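Local coordinates for protein Rubredoxin\:oxygen oxidoreductase (Desulfovibrio gigas, PDB 1E5D) that catalyses the four-electron reduction of dioxygen to two water molecules, using a diiron centre and flavin mononucleotide, at residues L273-C282 against K386-K397; E248-F258 against T325-N336. All blocks are in the same frame, centred on the assembly; numbering follows the deposited sequence.

Contact 1: L273-C282 against K386-K397; sequences LAESFRDEGC and KTMAQTIARALK
Two helices on one side of the parallel sheet in the flavodoxin-like domain meet here, the end of helix 265-279 against the long C-terminal helix 379-400, with F277 lying on A389. The segment axes approach to 8.6 Å and cross at -44°, a closeness that the small side chains of S276, A389 and A393 permit. A389 CB stands over the centre of the F277 ring, 3.9 Å from its centroid, a CH-pi contact nearly on the ring normal. I392 CG2 meets the ring edge at F277 CE1, 3.8 Å away. S276 CB touches A389 CB at 3.4 Å, while S276 OG turns back to its own helix and bonds V272 O. Beyond A393, C282 SG reaches A393 CB and L396 CD1. On the sheet side, L273, F277 and I392 all rest on I308.

Helix 265-279 ends in a Schellman motif with G281 as its positive-phi residue. There K397 NZ donates to E280 O at 2.9 Å, in the carbonyl plane on a lone pair. With its chain bent at chi2 (-57°), E280 OE1 forms salt bridges to K397 NZ (3.5 Å) and, oblique to the guanidinium, to R394 NH2 (3.6 Å); OE2 takes a weak bond from Q390 NE2. E280 is thus held through both backbone and carboxylate, and the two cations would be expected to stabilise its charged form beside the apolar helix-helix packing.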
# COMPACT_ATOMS: atom_id res chain seq x y z
N LEU A 273 -7.24 8.12 -21.32
CA LEU A 273 -8.29 7.13 -21.16
C LEU A 273 -9.55 7.80 -20.60
O LEU A 273 -10.64 7.57 -21.11
CB LEU A 273 -7.86 5.98 -20.24
CG LEU A 273 -7.04 4.88 -20.91
CD1 LEU A 273 -6.55 3.85 -19.89
CD2 LEU A 273 -7.84 4.20 -22.01
N ALA A 274 -9.36 8.62 -19.57
CA ALA A 274 -10.54 9.19 -18.91
C ALA A 274 -11.39 9.98 -19.90
O ALA A 274 -12.61 9.91 -19.86
CB ALA A 274 -10.12 10.04 -17.73
N GLU A 275 -10.71 10.70 -20.79
CA GLU A 275 -11.36 11.55 -21.78
C GLU A 275 -12.07 10.75 -22.86
O GLU A 275 -13.21 11.07 -23.22
CB GLU A 275 -10.35 12.49 -22.43
CG GLU A 275 -10.89 13.90 -22.66
CD GLU A 275 -11.33 14.62 -21.40
OE1 GLU A 275 -10.75 14.40 -20.32
OE2 GLU A 275 -12.27 15.43 -21.49
N SER A 276 -11.42 9.71 -23.37
CA SER A 276 -12.07 8.87 -24.37
C SER A 276 -13.32 8.23 -23.79
O SER A 276 -14.37 8.16 -24.43
CB SER A 276 -11.12 7.78 -24.87
OG SER A 276 -9.79 8.27 -24.90
N PHE A 277 -13.22 7.75 -22.55
CA PHE A 277 -14.39 7.05 -22.00
C PHE A 277 -15.56 8.02 -21.90
O PHE A 277 -16.71 7.69 -22.17
CB PHE A 277 -14.07 6.42 -20.65
CG PHE A 277 -13.46 5.03 -20.76
CD1 PHE A 277 -14.18 3.98 -21.30
CD2 PHE A 277 -12.17 4.79 -20.30
CE1 PHE A 277 -13.63 2.71 -21.39
CE2 PHE A 277 -11.62 3.53 -20.39
CZ PHE A 277 -12.35 2.49 -20.94
N ARG A 278 -15.22 9.25 -21.49
CA ARG A 278 -16.28 10.26 -21.42
C ARG A 278 -16.91 10.40 -22.81
O ARG A 278 -18.13 10.37 -22.94
CB ARG A 278 -15.73 11.57 -20.88
CG ARG A 278 -16.60 12.80 -21.00
CD ARG A 278 -15.79 14.08 -20.94
NE ARG A 278 -14.83 14.15 -22.04
CZ ARG A 278 -14.83 14.99 -23.06
NH1 ARG A 278 -15.77 15.92 -23.18
NH2 ARG A 278 -13.88 14.91 -23.99
N ASP A 279 -16.04 10.52 -23.81
CA ASP A 279 -16.44 10.66 -25.20
C ASP A 279 -17.42 9.57 -25.61
O ASP A 279 -18.35 9.83 -26.36
CB ASP A 279 -15.23 10.62 -26.13
CG ASP A 279 -14.76 12.00 -26.54
OD1 ASP A 279 -15.58 12.94 -26.57
OD2 ASP A 279 -13.55 12.14 -26.83
N GLU A 280 -17.18 8.36 -25.11
CA GLU A 280 -18.07 7.23 -25.34
C GLU A 280 -19.31 7.29 -24.46
O GLU A 280 -20.06 6.32 -24.36
CB GLU A 280 -17.31 5.92 -25.08
CG GLU A 280 -16.12 5.72 -26.01
CD GLU A 280 -16.51 5.77 -27.48
OE1 GLU A 280 -17.39 4.97 -27.87
OE2 GLU A 280 -15.94 6.60 -28.22
N GLY A 281 -19.53 8.42 -23.80
CA GLY A 281 -20.67 8.56 -22.92
C GLY A 281 -20.58 7.76 -21.63
O GLY A 281 -21.60 7.34 -21.07
N CYS A 282 -19.37 7.54 -21.12
CA CYS A 282 -19.27 6.91 -19.81
C CYS A 282 -19.07 7.95 -18.72
O CYS A 282 -18.61 9.06 -18.99
CB CYS A 282 -18.09 5.94 -19.76
SG CYS A 282 -18.22 4.61 -20.99
N LYS A 386 -7.36 5.47 -27.02
CA LYS A 386 -8.73 5.82 -27.41
C LYS A 386 -9.44 4.61 -28.01
O LYS A 386 -10.61 4.31 -27.77
CB LYS A 386 -8.71 6.97 -28.41
CG LYS A 386 -9.90 7.02 -29.34
CD LYS A 386 -9.50 7.49 -30.74
CE LYS A 386 -10.64 7.32 -31.74
NZ LYS A 386 -10.42 6.17 -32.65
N THR A 387 -8.68 3.88 -28.81
CA THR A 387 -9.15 2.63 -29.37
C THR A 387 -9.47 1.66 -28.23
O THR A 387 -10.54 1.04 -28.21
CB THR A 387 -8.10 1.99 -30.30
OG1 THR A 387 -8.01 2.76 -31.50
CG2 THR A 387 -8.49 0.58 -30.70
N MET A 388 -8.55 1.54 -27.28
CA MET A 388 -8.77 0.67 -26.13
C MET A 388 -10.05 1.06 -25.39
O MET A 388 -10.90 0.21 -25.12
CB MET A 388 -7.57 0.71 -25.19
CG MET A 388 -7.54 -0.43 -24.19
SD MET A 388 -6.43 -0.11 -22.79
CE MET A 388 -6.42 -1.73 -22.02
N ALA A 389 -10.18 2.34 -25.09
CA ALA A 389 -11.36 2.91 -24.45
C ALA A 389 -12.63 2.62 -25.24
O ALA A 389 -13.69 2.37 -24.67
CB ALA A 389 -11.20 4.42 -24.30
N GLN A 390 -12.51 2.64 -26.57
CA GLN A 390 -13.68 2.38 -27.41
C GLN A 390 -14.08 0.91 -27.37
O GLN A 390 -15.27 0.59 -27.28
CB GLN A 390 -13.40 2.83 -28.84
CG GLN A 390 -13.91 4.25 -29.07
CD GLN A 390 -13.33 4.86 -30.33
OE1 GLN A 390 -12.75 4.15 -31.15
NE2 GLN A 390 -13.49 6.17 -30.46
N THR A 391 -13.10 0.01 -27.42
CA THR A 391 -13.42 -1.41 -27.30
C THR A 391 -14.15 -1.71 -26.00
O THR A 391 -15.25 -2.28 -25.97
CB THR A 391 -12.14 -2.25 -27.37
OG1 THR A 391 -11.50 -1.97 -28.63
CG2 THR A 391 -12.43 -3.74 -27.32
N ILE A 392 -13.53 -1.33 -24.88
CA ILE A 392 -14.14 -1.61 -23.58
C ILE A 392 -15.51 -0.96 -23.47
O ILE A 392 -16.50 -1.60 -23.08
CB ILE A 392 -13.22 -1.15 -22.44
CG1 ILE A 392 -11.96 -2.02 -22.29
CG2 ILE A 392 -13.98 -1.07 -21.13
CD1 ILE A 392 -10.79 -1.34 -21.62
N ALA A 393 -15.63 0.32 -23.82
CA ALA A 393 -16.95 0.94 -23.73
C ALA A 393 -17.98 0.23 -24.60
O ALA A 393 -19.14 0.11 -24.22
CB ALA A 393 -16.89 2.40 -24.12
N ARG A 394 -17.54 -0.25 -25.77
CA ARG A 394 -18.49 -0.92 -26.65
C ARG A 394 -19.05 -2.12 -25.91
O ARG A 394 -20.25 -2.36 -25.84
CB ARG A 394 -17.85 -1.36 -27.96
CG ARG A 394 -18.53 -0.85 -29.21
CD ARG A 394 -17.55 -0.18 -30.16
NE ARG A 394 -17.72 1.27 -30.20
CZ ARG A 394 -17.16 2.07 -31.10
NH1 ARG A 394 -16.40 1.56 -32.06
NH2 ARG A 394 -17.36 3.38 -31.06
N ALA A 395 -18.11 -2.87 -25.33
CA ALA A 395 -18.48 -4.06 -24.57
C ALA A 395 -19.39 -3.70 -23.40
O ALA A 395 -20.34 -4.43 -23.11
CB ALA A 395 -17.23 -4.77 -24.09
N LEU A 396 -19.09 -2.58 -22.74
CA LEU A 396 -19.92 -2.13 -21.63
C LEU A 396 -21.37 -1.95 -22.09
O LEU A 396 -22.28 -2.55 -21.52
CB LEU A 396 -19.42 -0.81 -21.04
CG LEU A 396 -19.39 -0.65 -19.52
CD1 LEU A 396 -19.35 0.83 -19.17
CD2 LEU A 396 -20.57 -1.34 -18.86
N LYS A 397 -21.55 -1.11 -23.10
CA LYS A 397 -22.87 -0.80 -23.65
C LYS A 397 -23.70 -2.06 -23.89
O LYS A 397 -24.83 -2.15 -23.41
CB LYS A 397 -22.73 -0.02 -24.96
CG LYS A 397 -22.77 1.49 -24.79
CD LYS A 397 -21.88 2.20 -25.79
CE LYS A 397 -21.31 3.50 -25.22
NZ LYS A 397 -20.26 4.07 -26.11

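Contact 2: E248-F258 against T325-N336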
# COMPACT_ATOMS: atom_id res chain seq x y z
N GLU A 248 -26.16 -7.71 -5.98
CA GLU A 248 -26.36 -8.10 -7.38
C GLU A 248 -25.26 -7.53 -8.27
O GLU A 248 -24.92 -8.17 -9.27
CB GLU A 248 -27.75 -7.70 -7.87
CG GLU A 248 -28.71 -8.87 -7.94
CD GLU A 248 -30.18 -8.52 -7.98
OE1 GLU A 248 -30.54 -7.33 -8.12
OE2 GLU A 248 -31.01 -9.45 -7.86
N GLN A 249 -24.70 -6.38 -7.92
CA GLN A 249 -23.51 -5.90 -8.63
C GLN A 249 -23.74 -5.80 -10.13
O GLN A 249 -22.96 -6.21 -10.99
CB GLN A 249 -22.33 -6.83 -8.30
CG GLN A 249 -21.81 -6.63 -6.88
CD GLN A 249 -20.77 -7.66 -6.50
OE1 GLN A 249 -19.60 -7.52 -6.85
NE2 GLN A 249 -21.17 -8.72 -5.80
N LYS A 250 -24.89 -5.22 -10.46
CA LYS A 250 -25.18 -5.05 -11.89
C LYS A 250 -24.35 -3.90 -12.42
O LYS A 250 -24.19 -2.86 -11.78
CB LYS A 250 -26.67 -4.82 -12.10
CG LYS A 250 -27.50 -6.07 -12.38
CD LYS A 250 -26.73 -7.33 -12.00
CE LYS A 250 -26.32 -8.12 -13.23
NZ LYS A 250 -25.88 -9.50 -12.90
N PRO A 251 -23.78 -4.06 -13.61
CA PRO A 251 -23.01 -3.01 -14.26
C PRO A 251 -23.80 -1.72 -14.45
O PRO A 251 -25.01 -1.71 -14.55
CB PRO A 251 -22.71 -3.59 -15.64
CG PRO A 251 -22.82 -5.06 -15.48
CD PRO A 251 -23.84 -5.30 -14.41
N THR A 252 -23.06 -0.63 -14.51
CA THR A 252 -23.51 0.67 -14.96
C THR A 252 -22.47 1.23 -15.94
O THR A 252 -21.42 0.63 -16.16
CB THR A 252 -23.70 1.67 -13.81
OG1 THR A 252 -22.43 1.87 -13.18
CG2 THR A 252 -24.62 1.11 -12.74
N ASN A 253 -22.78 2.38 -16.51
CA ASN A 253 -21.95 3.05 -17.50
C ASN A 253 -20.78 3.78 -16.86
O ASN A 253 -20.24 4.73 -17.43
CB ASN A 253 -22.82 4.07 -18.25
CG ASN A 253 -22.40 4.24 -19.70
OD1 ASN A 253 -21.68 3.40 -20.23
ND2 ASN A 253 -22.85 5.32 -20.31
N LYS A 254 -20.38 3.35 -15.68
CA LYS A 254 -19.32 3.97 -14.90
C LYS A 254 -18.00 3.24 -15.09
O LYS A 254 -17.90 2.02 -15.00
CB LYS A 254 -19.72 4.00 -13.43
CG LYS A 254 -18.79 4.79 -12.52
CD LYS A 254 -19.41 4.93 -11.14
CE LYS A 254 -18.37 4.91 -10.04
NZ LYS A 254 -19.00 4.61 -8.73
N VAL A 255 -16.97 4.04 -15.37
CA VAL A 255 -15.63 3.49 -15.53
C VAL A 255 -14.75 4.08 -14.44
O VAL A 255 -14.68 5.29 -14.25
CB VAL A 255 -15.07 3.75 -16.93
CG1 VAL A 255 -13.67 3.18 -17.09
CG2 VAL A 255 -15.97 3.17 -18.01
N VAL A 256 -14.08 3.22 -13.70
CA VAL A 256 -13.11 3.56 -12.69
C VAL A 256 -11.72 3.22 -13.23
O VAL A 256 -11.40 2.07 -13.53
CB VAL A 256 -13.30 2.77 -11.38
CG1 VAL A 256 -12.07 2.94 -10.49
CG2 VAL A 256 -14.56 3.19 -10.66
N ILE A 257 -10.90 4.25 -13.37
CA ILE A 257 -9.51 4.09 -13.76
C ILE A 257 -8.61 4.32 -12.55
O ILE A 257 -8.64 5.38 -11.93
CB ILE A 257 -9.14 5.07 -14.88
CG1 ILE A 257 -9.96 4.92 -16.16
CG2 ILE A 257 -7.65 4.99 -15.17
CD1 ILE A 257 -9.95 6.15 -17.04
N PHE A 258 -7.80 3.34 -12.18
CA PHE A 258 -6.88 3.62 -11.07
C PHE A 258 -5.49 3.20 -11.52
O PHE A 258 -5.28 2.23 -12.25
CB PHE A 258 -7.32 2.97 -9.78
CG PHE A 258 -7.12 1.50 -9.53
CD1 PHE A 258 -5.92 1.02 -9.03
CD2 PHE A 258 -8.12 0.57 -9.77
CE1 PHE A 258 -5.71 -0.32 -8.77
CE2 PHE A 258 -7.92 -0.77 -9.51
CZ PHE A 258 -6.71 -1.23 -9.01
N THR A 325 -3.70 -2.36 -3.69
CA THR A 325 -5.10 -2.09 -4.02
C THR A 325 -5.75 -3.25 -4.75
O THR A 325 -6.91 -3.60 -4.53
CB THR A 325 -5.18 -0.82 -4.90
OG1 THR A 325 -4.62 0.25 -4.12
CG2 THR A 325 -6.62 -0.47 -5.24
N LEU A 326 -4.99 -3.86 -5.66
CA LEU A 326 -5.55 -5.03 -6.36
C LEU A 326 -5.75 -6.16 -5.36
O LEU A 326 -6.78 -6.84 -5.41
CB LEU A 326 -4.65 -5.45 -7.51
CG LEU A 326 -4.75 -4.55 -8.74
CD1 LEU A 326 -3.58 -4.80 -9.68
CD2 LEU A 326 -6.08 -4.76 -9.43
N GLN A 327 -4.80 -6.35 -4.45
CA GLN A 327 -4.97 -7.37 -3.43
C GLN A 327 -6.28 -7.14 -2.67
O GLN A 327 -7.09 -8.03 -2.51
CB GLN A 327 -3.82 -7.41 -2.42
CG GLN A 327 -3.93 -8.56 -1.41
CD GLN A 327 -3.99 -9.90 -2.13
OE1 GLN A 327 -3.00 -10.29 -2.76
NE2 GLN A 327 -5.13 -10.58 -2.06
N TYR A 328 -6.46 -5.90 -2.22
CA TYR A 328 -7.67 -5.55 -1.48
C TYR A 328 -8.89 -5.90 -2.31
O TYR A 328 -9.82 -6.55 -1.84
CB TYR A 328 -7.69 -4.06 -1.16
CG TYR A 328 -8.83 -3.61 -0.29
CD1 TYR A 328 -8.84 -3.92 1.06
CD2 TYR A 328 -9.89 -2.87 -0.80
CE1 TYR A 328 -9.88 -3.52 1.88
CE2 TYR A 328 -10.94 -2.46 0.03
CZ TYR A 328 -10.92 -2.79 1.36
OH TYR A 328 -11.94 -2.39 2.20
N ILE A 329 -8.85 -5.47 -3.56
CA ILE A 329 -10.02 -5.62 -4.42
C ILE A 329 -10.32 -7.08 -4.72
O ILE A 329 -11.47 -7.51 -4.66
CB ILE A 329 -9.84 -4.83 -5.73
CG1 ILE A 329 -9.72 -3.32 -5.51
CG2 ILE A 329 -10.97 -5.15 -6.69
CD1 ILE A 329 -9.51 -2.59 -6.83
N LYS A 330 -9.27 -7.84 -5.04
CA LYS A 330 -9.47 -9.24 -5.36
C LYS A 330 -10.20 -9.97 -4.24
O LYS A 330 -11.07 -10.81 -4.49
CB LYS A 330 -8.12 -9.90 -5.64
CG LYS A 330 -8.17 -11.42 -5.74
CD LYS A 330 -6.80 -11.94 -6.15
CE LYS A 330 -6.76 -13.46 -6.18
NZ LYS A 330 -6.97 -13.96 -7.57
N GLY A 331 -9.87 -9.65 -2.99
CA GLY A 331 -10.48 -10.30 -1.85
C GLY A 331 -11.96 -9.97 -1.75
O GLY A 331 -12.76 -10.75 -1.24
N LEU A 332 -12.36 -8.79 -2.24
CA LEU A 332 -13.76 -8.41 -2.04
C LEU A 332 -14.66 -8.98 -3.13
O LEU A 332 -15.87 -8.76 -3.12
CB LEU A 332 -13.84 -6.88 -1.96
CG LEU A 332 -13.32 -6.34 -0.61
CD1 LEU A 332 -13.10 -4.84 -0.69
CD2 LEU A 332 -14.27 -6.71 0.52
N ARG A 333 -14.04 -9.69 -4.04
CA ARG A 333 -14.65 -10.39 -5.16
C ARG A 333 -15.70 -9.59 -5.91
O ARG A 333 -16.85 -10.02 -5.99
CB ARG A 333 -15.27 -11.70 -4.64
CG ARG A 333 -14.29 -12.57 -3.88
CD ARG A 333 -15.02 -13.71 -3.17
NE ARG A 333 -14.08 -14.74 -2.76
CZ ARG A 333 -14.36 -15.83 -2.07
NH1 ARG A 333 -15.60 -16.09 -1.66
NH2 ARG A 333 -13.39 -16.69 -1.77
N PRO A 334 -15.36 -8.45 -6.48
CA PRO A 334 -16.32 -7.72 -7.32
C PRO A 334 -16.70 -8.54 -8.54
O PRO A 334 -15.86 -9.21 -9.16
CB PRO A 334 -15.54 -6.48 -7.74
CG PRO A 334 -14.11 -6.85 -7.59
CD PRO A 334 -14.05 -7.77 -6.40
N GLN A 335 -17.98 -8.51 -8.91
CA GLN A 335 -18.53 -9.31 -9.99
C GLN A 335 -18.98 -8.46 -11.17
O GLN A 335 -19.20 -7.25 -11.03
CB GLN A 335 -19.75 -10.11 -9.51
CG GLN A 335 -19.51 -10.98 -8.29
CD GLN A 335 -18.59 -12.15 -8.59
OE1 GLN A 335 -17.45 -12.22 -8.13
NE2 GLN A 335 -19.09 -13.10 -9.38
N ASN A 336 -19.16 -9.09 -12.33
CA ASN A 336 -19.76 -8.45 -13.49
C ASN A 336 -19.07 -7.15 -13.86
O ASN A 336 -19.68 -6.09 -13.98
CB ASN A 336 -21.25 -8.19 -13.29
CG ASN A 336 -21.98 -9.27 -12.53
OD1 ASN A 336 -22.08 -10.43 -12.92
ND2 ASN A 336 -22.51 -8.85 -11.38
O HOH W 1 -19.10 -10.30 -4.47
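The F258 ring has T325 CG2 over one face, 4.1 Å from its centroid and 29° off the normal, a CH-pi contact, and L326 CD2 at its edge, 3.6 Å from F258 CZ. I329 CD1 approaches F258 CE2 obliquely, also at 3.6 Å. F258 takes the crowded position for CG, between backbone N and carbonyl carbon (chi1 77°), and from strand 254-259 its ring meets helix 320-331 on one side of the parallel sheet. T325 OG1 does not join in; it bonds Y321 O within its own helix.

The second flat group, the Q249 amide, belongs to the linker that follows helix 233-248. Q249 OE1 accepts a hydrogen bond from Q335 N at 2.8 Å, the donor standing above the carbonyl plane, and another from N199 ND2. Q249 NE2 donates weakly to A247 O and also to a water, which donates in turn to R333 O at 2.7 Å. The Q249 backbone is used as well: N336 ND2 gives a bond to Q249 O of 2.7 Å, again from above the carbonyl plane. Beside it P251 CG packs on N336 O at 3.6 Å.

Apolar packing of F258 on the helix is thus joined to a hydrogen-bonded contact at the linker. The bonds on OE1 and NE2 should hold the rotation of the buried Q249 amide, tying the entry to the flavodoxin-like domain to the loop after helix 320-331.

Overall arrangement
Strand 254-259 and helix 265-279 follow each other in the chain, so contact 1 and contact 2 share the first beta-alpha unit of the flavodoxin-like domain. Their centres lie about 17 Å apart, and they touch: C282 CB is 3.4 Å from N253 O, and L396 CD2 is 3.4 Å from T252 O. Helices 265-279 and 379-400 pack on one side of the parallel sheet, helix 320-331 on the other. Contact 1 is away from the active site, the L273 side chain about 12 Å from a bound FMN. In contact 2 the R333 side chain lies about 7 Å from an FMN, probably a different one beside the diiron site, and about 11 Å from that of H146, an iron ligand.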